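Local structure of peptidoglycan synthetase penicillin-binding protein 3 (Bifidobacterium adolescentis, 4YE5) at residues T27-R32 with A142-E147; V47-I52 with K120-P125; A293-L298 with S459-A464; S416-K421 with R451-S456. The protein probably binds penicillin and probably cross-links peptidoglycan as a transpeptidase during bacterial cell-wall synthesis at the membrane. All blocks are in the same frame, centred on the assembly; numbering follows the deposited sequence. Where two conformers were deposited one is given.

Contact 1 of 4, residues T27-R32 with A142-E147; sequences TLKARR and AELSNE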
loop_
_atom_site.group_PDB
_atom_site.type_symbol
_atom_site.label_atom_id
_atom_site.label_comp_id
_atom_site.label_asym_id
_atom_site.label_seq_id
_atom_site.Cartn_x
_atom_site.Cartn_y
_atom_site.Cartn_z
ATOM N N THR A 27 9.463 -0.029 31.958
ATOM C CA THR A 27 9.507 -0.311 30.522
ATOM C C THR A 27 10.306 0.741 29.768
ATOM O O THR A 27 10.084 1.939 29.928
ATOM C CB THR A 27 8.091 -0.346 29.949
ATOM O OG1 THR A 27 7.318 -1.293 30.694
ATOM C CG2 THR A 27 8.100 -0.722 28.455
ATOM N N LEU A 28 11.256 0.289 28.959
ATOM C CA LEU A 28 11.965 1.183 28.061
ATOM C C LEU A 28 11.312 1.021 26.682
ATOM O O LEU A 28 11.577 0.055 25.976
ATOM C CB LEU A 28 13.434 0.804 28.003
ATOM C CG LEU A 28 14.109 0.727 29.395
ATOM C CD1 LEU A 28 15.550 0.304 29.232
ATOM C CD2 LEU A 28 14.029 2.069 30.092
ATOM N N LYS A 29 10.428 1.942 26.320
ATOM C CA LYS A 29 9.661 1.763 25.085
ATOM C C LYS A 29 10.519 1.982 23.839
ATOM O O LYS A 29 11.223 2.979 23.738
ATOM C CB LYS A 29 8.429 2.668 25.064
ATOM C CG LYS A 29 7.725 2.621 23.709
ATOM C CD LYS A 29 6.228 2.855 23.802
ATOM C CE LYS A 29 5.558 2.495 22.476
ATOM N NZ LYS A 29 4.147 2.076 22.720
ATOM N N ALA A 30 10.478 1.029 22.904
ATOM C CA ALA A 30 11.136 1.194 21.610
ATOM C C ALA A 30 10.504 2.356 20.834
ATOM O O ALA A 30 9.286 2.536 20.868
ATOM C CB ALA A 30 11.032 -0.106 20.782
ATOM N N ARG A 31 11.333 3.139 20.142
ATOM C CA ARG A 31 10.825 4.217 19.286
ATOM C C ARG A 31 10.428 3.675 17.912
ATOM O O ARG A 31 11.123 2.833 17.325
ATOM C CB ARG A 31 11.868 5.323 19.122
ATOM C CG ARG A 31 12.395 5.861 20.467
ATOM C CD ARG A 31 13.594 6.786 20.274
ATOM N NE ARG A 31 13.281 7.896 19.377
ATOM C CZ ARG A 31 14.191 8.608 18.716
ATOM N NH1 ARG A 31 15.483 8.327 18.851
ATOM N NH2 ARG A 31 13.809 9.600 17.917
ATOM N N ARG A 32 9.304 4.157 17.407
ATOM C CA ARG A 32 8.783 3.665 16.140
ATOM C C ARG A 32 9.650 4.087 14.954
ATOM O O ARG A 32 10.091 5.230 14.871
ATOM C CB ARG A 32 7.347 4.145 15.954
ATOM C CG ARG A 32 6.613 3.423 14.821
ATOM C CD ARG A 32 5.136 3.766 14.825
ATOM N NE ARG A 32 4.428 2.997 13.803
ATOM C CZ ARG A 32 4.028 1.746 13.969
ATOM N NH1 ARG A 32 4.278 1.111 15.121
ATOM N NH2 ARG A 32 3.387 1.125 12.976
ATOM N N ALA A 142 10.490 7.801 32.609
ATOM C CA ALA A 142 10.026 8.497 31.421
ATOM C C ALA A 142 9.122 7.599 30.576
ATOM O O ALA A 142 9.466 6.454 30.291
ATOM C CB ALA A 142 11.222 8.943 30.611
ATOM N N GLU A 143 7.969 8.125 30.166
ATOM C CA GLU A 143 7.096 7.401 29.244
ATOM C C GLU A 143 7.125 8.064 27.868
ATOM O O GLU A 143 6.726 9.212 27.723
ATOM C CB GLU A 143 5.659 7.303 29.785
ATOM C CG GLU A 143 5.447 6.105 30.718
ATOM C CD GLU A 143 4.036 6.014 31.316
ATOM O OE1 GLU A 143 3.241 6.973 31.163
ATOM O OE2 GLU A 143 3.733 4.970 31.951
ATOM N N LEU A 144 7.632 7.338 26.876
ATOM C CA LEU A 144 7.760 7.840 25.509
ATOM C C LEU A 144 6.394 8.135 24.879
ATOM O O LEU A 144 5.498 7.300 24.926
ATOM C CB LEU A 144 8.524 6.825 24.660
ATOM C CG LEU A 144 8.589 7.116 23.162
ATOM C CD1 LEU A 144 9.495 8.304 22.898
ATOM C CD2 LEU A 144 9.063 5.874 22.387
ATOM N N SER A 145 6.234 9.328 24.314
ATOM C CA SER A 145 4.959 9.717 23.715
ATOM C C SER A 145 4.851 9.066 22.339
ATOM O O SER A 145 5.861 8.663 21.749
ATOM C CB SER A 145 4.846 11.236 23.543
ATOM O OG SER A 145 4.563 11.505 22.153
ATOM N N ASN A 146 3.640 8.984 21.803
ATOM C CA ASN A 146 3.465 8.258 20.536
ATOM C C ASN A 146 2.954 9.088 19.382
ATOM O O ASN A 146 2.407 8.543 18.408
ATOM C CB ASN A 146 2.569 7.040 20.725
ATOM C CG ASN A 146 3.166 6.038 21.680
ATOM O OD1 ASN A 146 4.121 5.337 21.346
ATOM N ND2 ASN A 146 2.615 5.972 22.883
ATOM N N GLU A 147 3.138 10.399 19.475
ATOM C CA GLU A 147 2.746 11.281 18.388
ATOM C C GLU A 147 3.399 10.848 17.064
ATOM O O GLU A 147 4.608 10.615 17.005
ATOM C CB GLU A 147 3.105 12.734 18.700
ATOM C CG GLU A 147 2.551 13.713 17.646
ATOM C CD GLU A 147 2.794 15.178 18.005
ATOM O OE1 GLU A 147 3.823 15.483 18.652
ATOM O OE2 GLU A 147 1.952 16.022 17.635
HETATM O O HOH W 1 11.188 4.550 30.375
HETATM O O HOH W 2 9.336 4.803 27.643
#
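Leu-144 and Lys-29 meet with their side chains crossed at about a right angle, the CD2 methyl of Leu-144 lying 3.8 Å from CG of Lys-29. The same methyl also touches the carbonyl oxygen of Ala-30, and the Arg-31 side chain crosses that of Leu-144 at about a right angle, with Arg-31 CG 3.8 Å from Leu-144 CD2. CG of Lys-29 stands anti to the backbone N (chi1 173°), and the extended chain beyond it runs across Asn-146, whose OD1 lies 3.4 Å from Lys-29 CE. The ammonium of Lys-29 bonds to the carbonyl oxygen of Asp-166. No direct hydrogen bond joins the two segments; water bridges them instead. Water 1 donates to Thr-27 O (2.9 Å) and to Ala-142 O (2.6 Å), while water 2 donates to Ala-142 O, accepts from Leu-144 N and takes a weak bond from Lys-29 N. The contact thus sets the ends of two edge strands from different sheets of the putative dimerisation domain side by side: 23-28, which pairs with 186-191, and 140-144, which pairs with 50-54.

Contact 2 of 4, residues V47-I52 with K120-P125; sequences VERYTI and KKDVTP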
loop_
_atom_site.group_PDB
_atom_site.type_symbol
_atom_site.label_atom_id
_atom_site.label_comp_id
_atom_site.label_asym_id
_atom_site.label_seq_id
_atom_site.Cartn_x
_atom_site.Cartn_y
_atom_site.Cartn_z
ATOM N N VAL A 47 7.566 11.576 16.989
ATOM C CA VAL A 47 8.231 12.642 17.732
ATOM C C VAL A 47 8.728 12.074 19.053
ATOM O O VAL A 47 7.930 11.566 19.844
ATOM C CB VAL A 47 7.231 13.774 18.065
ATOM C CG1 VAL A 47 7.961 14.986 18.636
ATOM C CG2 VAL A 47 6.426 14.162 16.820
ATOM N N GLU A 48 10.032 12.144 19.297
ATOM C CA GLU A 48 10.571 11.669 20.567
ATOM C C GLU A 48 10.395 12.695 21.682
ATOM O O GLU A 48 11.214 13.594 21.833
ATOM C CB GLU A 48 12.047 11.268 20.442
ATOM C CG GLU A 48 12.548 10.529 21.691
ATOM C CD GLU A 48 14.064 10.413 21.764
ATOM O OE1 GLU A 48 14.736 10.747 20.770
ATOM O OE2 GLU A 48 14.586 9.992 22.824
ATOM N N ARG A 49 9.312 12.558 22.446
ATOM C CA ARG A 49 9.078 13.354 23.650
ATOM C C ARG A 49 8.659 12.386 24.756
ATOM O O ARG A 49 8.325 11.226 24.477
ATOM C CB ARG A 49 7.966 14.386 23.433
ATOM C CG ARG A 49 8.130 15.238 22.188
ATOM C CD ARG A 49 9.364 16.127 22.249
ATOM N NE ARG A 49 9.146 17.289 23.102
ATOM C CZ ARG A 49 9.710 18.476 22.903
ATOM N NH1 ARG A 49 10.536 18.655 21.877
ATOM N NH2 ARG A 49 9.446 19.481 23.730
ATOM N N TYR A 50 8.656 12.861 26.000
ATOM C CA TYR A 50 8.414 11.985 27.144
ATOM C C TYR A 50 7.469 12.583 28.163
ATOM O O TYR A 50 7.428 13.798 28.362
ATOM C CB TYR A 50 9.737 11.644 27.829
ATOM C CG TYR A 50 10.663 10.850 26.955
ATOM C CD1 TYR A 50 10.559 9.470 26.891
ATOM C CD2 TYR A 50 11.634 11.473 26.185
ATOM C CE1 TYR A 50 11.390 8.727 26.089
ATOM C CE2 TYR A 50 12.485 10.727 25.367
ATOM C CZ TYR A 50 12.354 9.351 25.328
ATOM O OH TYR A 50 13.188 8.574 24.535
ATOM N N THR A 51 6.695 11.727 28.814
ATOM C CA THR A 51 6.021 12.155 30.030
ATOM C C THR A 51 6.837 11.640 31.214
ATOM O O THR A 51 7.192 10.455 31.260
ATOM C CB THR A 51 4.573 11.637 30.096
ATOM O OG1 THR A 51 3.859 12.080 28.933
ATOM C CG2 THR A 51 3.877 12.189 31.317
ATOM N N ILE A 52 7.165 12.527 32.149
ATOM C CA ILE A 52 7.936 12.130 33.326
ATOM C C ILE A 52 6.974 11.758 34.445
ATOM O O ILE A 52 6.125 12.564 34.846
ATOM C CB ILE A 52 8.899 13.241 33.790
ATOM C CG1 ILE A 52 9.896 13.587 32.673
ATOM C CG2 ILE A 52 9.649 12.825 35.083
ATOM C CD1 ILE A 52 10.642 12.369 32.117
ATOM N N LYS A 120 5.548 15.872 34.786
ATOM C CA LYS A 120 5.657 16.804 33.668
ATOM C C LYS A 120 5.442 16.104 32.338
ATOM O O LYS A 120 5.954 15.001 32.116
ATOM C CB LYS A 120 7.010 17.514 33.669
ATOM C CG LYS A 120 7.035 18.731 32.760
ATOM C CD LYS A 120 8.331 19.496 32.866
ATOM C CE LYS A 120 8.304 20.702 31.928
ATOM N NZ LYS A 120 9.556 21.500 32.013
ATOM N N LYS A 121 4.682 16.756 31.459
ATOM C CA LYS A 121 4.392 16.235 30.129
ATOM C C LYS A 121 5.331 16.862 29.113
ATOM O O LYS A 121 5.883 17.937 29.365
ATOM C CB LYS A 121 2.955 16.586 29.723
ATOM C CG LYS A 121 1.882 16.049 30.650
ATOM C CD LYS A 121 0.494 16.345 30.104
ATOM C CE LYS A 121 -0.583 16.007 31.120
ATOM N NZ LYS A 121 -1.944 16.285 30.570
ATOM N N ASP A 122 5.504 16.193 27.973
ATOM C CA ASP A 122 6.163 16.788 26.812
ATOM C C ASP A 122 7.608 17.281 27.066
ATOM O O ASP A 122 8.003 18.358 26.611
ATOM C CB ASP A 122 5.280 17.931 26.284
ATOM C CG ASP A 122 5.778 18.506 24.981
ATOM O OD1 ASP A 122 6.211 17.723 24.116
ATOM O OD2 ASP A 122 5.769 19.745 24.842
ATOM N N VAL A 123 8.402 16.503 27.795
ATOM C CA VAL A 123 9.801 16.873 28.003
ATOM C C VAL A 123 10.696 16.276 26.911
ATOM O O VAL A 123 10.348 15.270 26.269
ATOM C CB VAL A 123 10.336 16.477 29.418
ATOM C CG1 VAL A 123 9.281 16.752 30.503
ATOM C CG2 VAL A 123 10.749 15.036 29.439
ATOM N N THR A 124 11.851 16.901 26.708
ATOM C CA THR A 124 12.781 16.504 25.652
ATOM C C THR A 124 13.638 15.312 26.045
ATOM O O THR A 124 13.800 15.018 27.232
ATOM C CB THR A 124 13.737 17.648 25.321
ATOM O OG1 THR A 124 14.496 17.966 26.494
ATOM C CG2 THR A 124 12.951 18.885 24.860
ATOM N N PRO A 125 14.197 14.622 25.040
ATOM C CA PRO A 125 15.164 13.554 25.277
ATOM C C PRO A 125 16.329 14.009 26.159
ATOM O O PRO A 125 16.793 13.225 26.984
ATOM C CB PRO A 125 15.667 13.226 23.866
ATOM C CG PRO A 125 14.500 13.564 22.971
ATOM C CD PRO A 125 13.825 14.735 23.611
#
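Tyr-50 and Val-123 form an antiparallel hydrogen-bonded pair: Tyr-50 N donates to Val-123 O at 3.0 Å, and Val-123 N returns a bond to Tyr-50 O at 2.9 Å. Ile-52 and Lys-120 form a second such pair, Ile-52 N donating to Lys-120 O at 2.8 Å and the return bond from Lys-120 N being weak. Between them the register slips by one, because Asp-122 and Val-123 both face Tyr-50 in a G1 beta bulge, with Asp-122 at positive phi (58°). On the face shared by Tyr-50, Ile-52 and Val-123, the CG2 methyl of Val-123 packs 3.6 Å from Ile-52 CG1, the two side chains crossing at about a right angle. Arg-49, bent at chi2 and chi3, brings NE within 3.1 Å of Asp-122 OD1 in a salt bridge whose hydrogen bond is weak, while Thr-124 CG2 lies over one face of its guanidinium, offset toward the rim. Next to Thr-124, Pro-125 CG sits 3.4 Å from CD of Glu-48. That carboxylate is positioned by Tyr-50 OH, which donates to OE2, and by a salt bridge from OE1 to Arg-31. Thr-124 N-caps helix 125-132, its OG1 bonding Val-127 N, and strand 50-54 lies between 117-123 and 140-144.

Contact 3 of 4, residues A293-L298 with S459-A464; sequences AMSGML and SQMLNA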
loop_
_atom_site.group_PDB
_atom_site.type_symbol
_atom_site.label_atom_id
_atom_site.label_comp_id
_atom_site.label_asym_id
_atom_site.label_seq_id
_atom_site.Cartn_x
_atom_site.Cartn_y
_atom_site.Cartn_z
ATOM N N ALA A 293 -8.144 -14.477 -21.799
ATOM C CA ALA A 293 -8.708 -15.663 -22.468
ATOM C C ALA A 293 -8.048 -15.924 -23.821
ATOM O O ALA A 293 -7.783 -17.081 -24.194
ATOM C CB ALA A 293 -10.234 -15.534 -22.642
HETATM N N MSE A 294 -7.791 -14.850 -24.555
HETATM C CA MSE A 294 -7.179 -14.947 -25.889
HETATM C C MSE A 294 -5.737 -15.409 -25.813
HETATM O O MSE A 294 -5.273 -16.178 -26.661
HETATM C CB MSE A 294 -7.218 -13.595 -26.618
HETATM C CG MSE A 294 -6.723 -13.669 -28.071
HETATM SE SE MSE A 294 -6.880 -11.987 -29.061
HETATM C CE MSE A 294 -8.815 -11.863 -29.084
ATOM N N SER A 295 -5.012 -14.906 -24.817
ATOM C CA SER A 295 -3.670 -15.396 -24.565
ATOM C C SER A 295 -3.696 -16.922 -24.436
ATOM O O SER A 295 -2.820 -17.624 -24.985
ATOM C CB SER A 295 -3.080 -14.764 -23.298
ATOM O OG SER A 295 -2.815 -13.388 -23.513
ATOM N N GLY A 296 -4.704 -17.427 -23.724
ATOM C CA GLY A 296 -4.897 -18.865 -23.556
ATOM C C GLY A 296 -5.126 -19.576 -24.894
ATOM O O GLY A 296 -4.543 -20.633 -25.159
HETATM N N MSE A 297 -5.958 -18.985 -25.749
HETATM C CA MSE A 297 -6.257 -19.564 -27.057
HETATM C C MSE A 297 -5.014 -19.707 -27.917
HETATM O O MSE A 297 -4.825 -20.721 -28.597
HETATM C CB MSE A 297 -7.276 -18.715 -27.814
HETATM C CG MSE A 297 -8.626 -18.667 -27.154
HETATM SE SE MSE A 297 -9.755 -17.443 -28.112
HETATM C CE MSE A 297 -11.206 -17.362 -26.807
ATOM N N LEU A 298 -4.178 -18.675 -27.905
ATOM C CA LEU A 298 -2.937 -18.706 -28.671
ATOM C C LEU A 298 -1.995 -19.745 -28.085
ATOM O O LEU A 298 -1.459 -20.557 -28.808
ATOM C CB LEU A 298 -2.258 -17.346 -28.671
ATOM C CG LEU A 298 -3.079 -16.225 -29.320
ATOM C CD1 LEU A 298 -2.324 -14.920 -29.156
ATOM C CD2 LEU A 298 -3.318 -16.519 -30.802
ATOM N N SER A 459 4.249 -11.462 -27.210
ATOM C CA SER A 459 4.543 -10.489 -28.254
ATOM C C SER A 459 3.353 -10.250 -29.161
ATOM O O SER A 459 3.101 -9.121 -29.569
ATOM C CB SER A 459 5.713 -10.966 -29.131
ATOM O OG SER A 459 6.918 -10.815 -28.414
ATOM N N GLN A 460 2.665 -11.324 -29.529
ATOM C CA GLN A 460 1.515 -11.211 -30.432
ATOM C C GLN A 460 0.355 -10.490 -29.757
ATOM O O GLN A 460 -0.360 -9.717 -30.398
ATOM C CB GLN A 460 1.086 -12.596 -30.924
ATOM C CG GLN A 460 2.138 -13.230 -31.827
ATOM C CD GLN A 460 1.871 -14.698 -32.152
ATOM O OE1 GLN A 460 0.926 -15.308 -31.654
ATOM N NE2 GLN A 460 2.721 -15.269 -32.992
HETATM N N MSE A 461 0.173 -10.736 -28.463
HETATM C CA MSE A 461 -0.883 -10.065 -27.703
HETATM C C MSE A 461 -0.561 -8.572 -27.496
HETATM O O MSE A 461 -1.436 -7.725 -27.521
HETATM C CB MSE A 461 -1.088 -10.751 -26.348
HETATM C CG MSE A 461 -1.731 -12.130 -26.423
HETATM SE SE MSE A 461 -3.428 -12.061 -27.347
HETATM C CE MSE A 461 -4.366 -10.815 -26.204
ATOM N N LEU A 462 0.708 -8.256 -27.287
ATOM C CA LEU A 462 1.130 -6.864 -27.160
ATOM C C LEU A 462 0.841 -6.119 -28.469
ATOM O O LEU A 462 0.355 -4.978 -28.472
ATOM C CB LEU A 462 2.637 -6.825 -26.861
ATOM C CG LEU A 462 3.282 -5.505 -26.459
ATOM C CD1 LEU A 462 2.682 -4.988 -25.167
ATOM C CD2 LEU A 462 4.785 -5.704 -26.283
ATOM N N ASN A 463 1.158 -6.778 -29.580
ATOM C CA ASN A 463 0.867 -6.274 -30.915
ATOM C C ASN A 463 -0.652 -6.031 -31.102
ATOM O O ASN A 463 -1.070 -4.986 -31.596
ATOM C CB ASN A 463 1.413 -7.273 -31.943
ATOM C CG ASN A 463 1.341 -6.762 -33.379
ATOM O OD1 ASN A 463 0.305 -6.280 -33.835
ATOM N ND2 ASN A 463 2.449 -6.888 -34.103
ATOM N N ALA A 464 -1.477 -6.985 -30.687
ATOM C CA ALA A 464 -2.938 -6.818 -30.788
ATOM C C ALA A 464 -3.441 -5.717 -29.848
ATOM O O ALA A 464 -4.383 -4.983 -30.187
ATOM C CB ALA A 464 -3.657 -8.145 -30.505
#
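Met-294, a selenomethionine like Met-461, opens the contact: its CG lies 3.7 Å from SE of Met-461, and the two side chains meet obliquely. CG of Met-294 is anti to the backbone N (chi1 -174°), and its own SE comes 3.9 Å from SE of Met-461. One residue on, Ser-295 places OG 3.4 Å from CG of Met-461; the hydroxyl is bonded to the carbonyl oxygen of Val-291 in the preceding turn, within its own helix. Leu-298, one turn beyond Met-294, approaches the same selenium with its CD1 methyl at 3.6 Å, and that methyl also comes within 4.1 Å of Gln-460 OE1. Met-461, bent at chi2 and chi3, is therefore gripped by three side chains of segment 293-298, entirely through van der Waals packing. The local axes approach to 10.5 Å with their directions 137° apart. Helix 290-299 carries the lysine of a probable SxxK motif of the transpeptidase fold, and Met-294 lies near that motif without touching it. Around the pair, Met-294 and Leu-298 rest on Leu-335 of helix 335-340, Met-294 also meets Met-347 of helix 344-350, and Ser-295 and Met-461 both pack on Ile-418 of helix 408-419.

Contact 4 of 4, residues S416-K421 with R451-S456; sequences SVIANK and RVIDES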
loop_
_atom_site.group_PDB
_atom_site.type_symbol
_atom_site.label_atom_id
_atom_site.label_comp_id
_atom_site.label_asym_id
_atom_site.label_seq_id
_atom_site.Cartn_x
_atom_site.Cartn_y
_atom_site.Cartn_z
ATOM N N SER A 416 0.530 -6.809 -16.933
ATOM C CA SER A 416 1.991 -6.754 -16.916
ATOM C C SER A 416 2.589 -8.004 -17.561
ATOM O O SER A 416 3.680 -7.953 -18.144
ATOM C CB SER A 416 2.527 -6.633 -15.485
ATOM O OG SER A 416 2.661 -7.917 -14.906
ATOM N N VAL A 417 1.874 -9.122 -17.466
ATOM C CA VAL A 417 2.373 -10.385 -18.047
ATOM C C VAL A 417 2.647 -10.219 -19.544
ATOM O O VAL A 417 3.664 -10.702 -20.061
ATOM C CB VAL A 417 1.367 -11.557 -17.868
ATOM C CG1 VAL A 417 1.771 -12.763 -18.726
ATOM C CG2 VAL A 417 1.264 -11.942 -16.419
ATOM N N ILE A 418 1.740 -9.534 -20.239
ATOM C CA ILE A 418 1.925 -9.272 -21.671
ATOM C C ILE A 418 3.100 -8.314 -21.934
ATOM O O ILE A 418 3.781 -8.391 -22.962
ATOM C CB ILE A 418 0.649 -8.638 -22.307
ATOM C CG1 ILE A 418 -0.617 -9.427 -21.935
ATOM C CG2 ILE A 418 0.801 -8.486 -23.799
ATOM C CD1 ILE A 418 -0.541 -10.922 -22.215
ATOM N N ALA A 419 3.288 -7.369 -21.029
ATOM C CA ALA A 419 4.386 -6.393 -21.138
ATOM C C ALA A 419 5.740 -6.994 -20.827
ATOM O O ALA A 419 6.780 -6.503 -21.299
ATOM C CB ALA A 419 4.110 -5.202 -20.170
ATOM N N ASN A 420 5.737 -8.028 -19.987
ATOM C CA ASN A 420 6.965 -8.586 -19.445
ATOM C C ASN A 420 7.307 -9.955 -20.066
ATOM O O ASN A 420 7.753 -10.875 -19.376
ATOM C CB ASN A 420 6.860 -8.697 -17.914
ATOM C CG ASN A 420 8.209 -8.859 -17.247
ATOM O OD1 ASN A 420 9.199 -8.317 -17.713
ATOM N ND2 ASN A 420 8.254 -9.614 -16.154
ATOM N N LYS A 421 7.056 -10.090 -21.363
ATOM C CA LYS A 421 7.474 -11.275 -22.120
ATOM C C LYS A 421 6.822 -12.570 -21.637
ATOM O O LYS A 421 7.396 -13.649 -21.797
ATOM C CB LYS A 421 9.006 -11.408 -22.115
ATOM C CG LYS A 421 9.717 -10.233 -22.804
ATOM C CD LYS A 421 11.200 -10.231 -22.533
ATOM C CE LYS A 421 11.919 -9.303 -23.496
ATOM N NZ LYS A 421 13.374 -9.259 -23.196
ATOM N N ARG A 451 6.280 -18.373 -15.561
ATOM C CA ARG A 451 5.889 -18.133 -16.944
ATOM C C ARG A 451 4.409 -18.447 -17.116
ATOM O O ARG A 451 3.978 -19.574 -16.845
ATOM C CB ARG A 451 6.708 -18.981 -17.927
ATOM C CG ARG A 451 6.220 -18.837 -19.392
ATOM C CD ARG A 451 7.319 -19.169 -20.431
ATOM N NE ARG A 451 8.518 -18.360 -20.221
ATOM C CZ ARG A 451 8.645 -17.084 -20.578
ATOM N NH1 ARG A 451 7.643 -16.445 -21.177
ATOM N NH2 ARG A 451 9.777 -16.444 -20.336
ATOM N N VAL A 452 3.644 -17.469 -17.598
ATOM C CA VAL A 452 2.210 -17.668 -17.833
ATOM C C VAL A 452 1.951 -18.146 -19.265
ATOM O O VAL A 452 1.135 -19.048 -19.491
ATOM C CB VAL A 452 1.402 -16.373 -17.539
ATOM C CG1 VAL A 452 -0.070 -16.584 -17.833
ATOM C CG2 VAL A 452 1.596 -15.933 -16.078
ATOM N N ILE A 453 2.654 -17.537 -20.224
ATOM C CA ILE A 453 2.529 -17.854 -21.648
ATOM C C ILE A 453 3.908 -17.729 -22.298
ATOM O O ILE A 453 4.809 -17.085 -21.737
ATOM C CB ILE A 453 1.582 -16.867 -22.389
ATOM C CG1 ILE A 453 1.911 -15.423 -21.981
ATOM C CG2 ILE A 453 0.105 -17.176 -22.082
ATOM C CD1 ILE A 453 1.052 -14.363 -22.687
ATOM N N ASP A 454 4.058 -18.316 -23.483
ATOM C CA ASP A 454 5.300 -18.173 -24.233
ATOM C C ASP A 454 5.557 -16.699 -24.537
ATOM O O ASP A 454 4.612 -15.925 -24.721
ATOM C CB ASP A 454 5.241 -18.952 -25.553
ATOM C CG ASP A 454 5.197 -20.457 -25.358
ATOM O OD1 ASP A 454 5.273 -20.954 -24.210
ATOM O OD2 ASP A 454 5.116 -21.150 -26.388
ATOM N N GLU A 455 6.835 -16.324 -24.607
ATOM C CA GLU A 455 7.228 -14.971 -24.995
ATOM C C GLU A 455 6.678 -14.584 -26.379
ATOM O O GLU A 455 6.271 -13.444 -26.618
ATOM C CB GLU A 455 8.757 -14.835 -24.972
ATOM C CG GLU A 455 9.266 -13.463 -25.385
ATOM C CD GLU A 455 10.774 -13.295 -25.178
ATOM O OE1 GLU A 455 11.365 -13.979 -24.306
ATOM O OE2 GLU A 455 11.370 -12.486 -25.909
ATOM N N SER A 456 6.631 -15.541 -27.291
ATOM C CA SER A 456 6.121 -15.240 -28.616
ATOM C C SER A 456 4.603 -14.938 -28.546
ATOM O O SER A 456 4.089 -14.081 -29.255
ATOM C CB SER A 456 6.436 -16.397 -29.566
ATOM O OG SER A 456 5.866 -17.602 -29.096
HETATM O O HOH W 3 13.901 -12.470 -24.400
#
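The guanidinium of Arg-451 meets the carbonyl oxygen of Lys-421 edge-on: NH1 donates at 2.9 Å, and the oxygen lies only 7° out of the guanidinium plane. The same NH1 also bonds Ile-453 O at 3.0 Å, again in plane, so one nitrogen ties together two backbone carbonyls, one from each segment. The bend at chi3 (-55°) sets NE out of line with the extended chain before it. Lys-421 O receives in addition a CA-H...O contact from Glu-455, with Glu-455 CA 3.5 Å away. The flat carboxylate group of Glu-455 ends a side chain that lies beside that of Lys-421 and points the same way, with Lys-421 CB 3.9 Å from Glu-455 CG. Their charged ends stay 4.7 Å apart from Lys-421 NZ to Glu-455 OE2, and a water spans them, donating to OE2 and accepting a weak bond from NZ; the opposite charges probably still attract.

These contacts join the exit of one helix to the entry of another in the transpeptidase domain. Asn-420 is the first residue to leave the helix 408-419, Lys-421 follows at positive phi (63°), and Asp-454 occupies the N-cap position of helix 455-470, though its side chain makes no capping bond. Deeper in, the junction is apolar. Val-417 CG1 packs 3.8 Å from Val-452 CB, the two side chains crossing at about a right angle, and Val-417 CG1 also reaches CG1 of Ile-453. The terminal methyls of Ile-418 and Ile-453 touch, CD1 to CD1, at 3.8 Å. Phe-366 packs against both valines, while Ile-453 continues onto Ser-295 and Gln-299 of helix 290-299.

From the N terminus, segment 27-32 is met by 142-147, closing contact 1, a loop that encloses contact 2, formed when 120-125 returns to 47-52. The two touch through the sheet they share, in which strand 50-54 neighbours 140-144, and both lie in the putative dimerisation domain. The chain then passes to the transpeptidase domain, where contact 3 joins helices 290-299 and 455-470. Contact 4, closed by 451-456 on 416-421, is nested in that larger loop; the two contacts share helix 455-470 and touch through Ile-418, so they form one packed region. The centres of contacts 1 and 3 are about 56 Å apart, on opposite sides of the chain's centre.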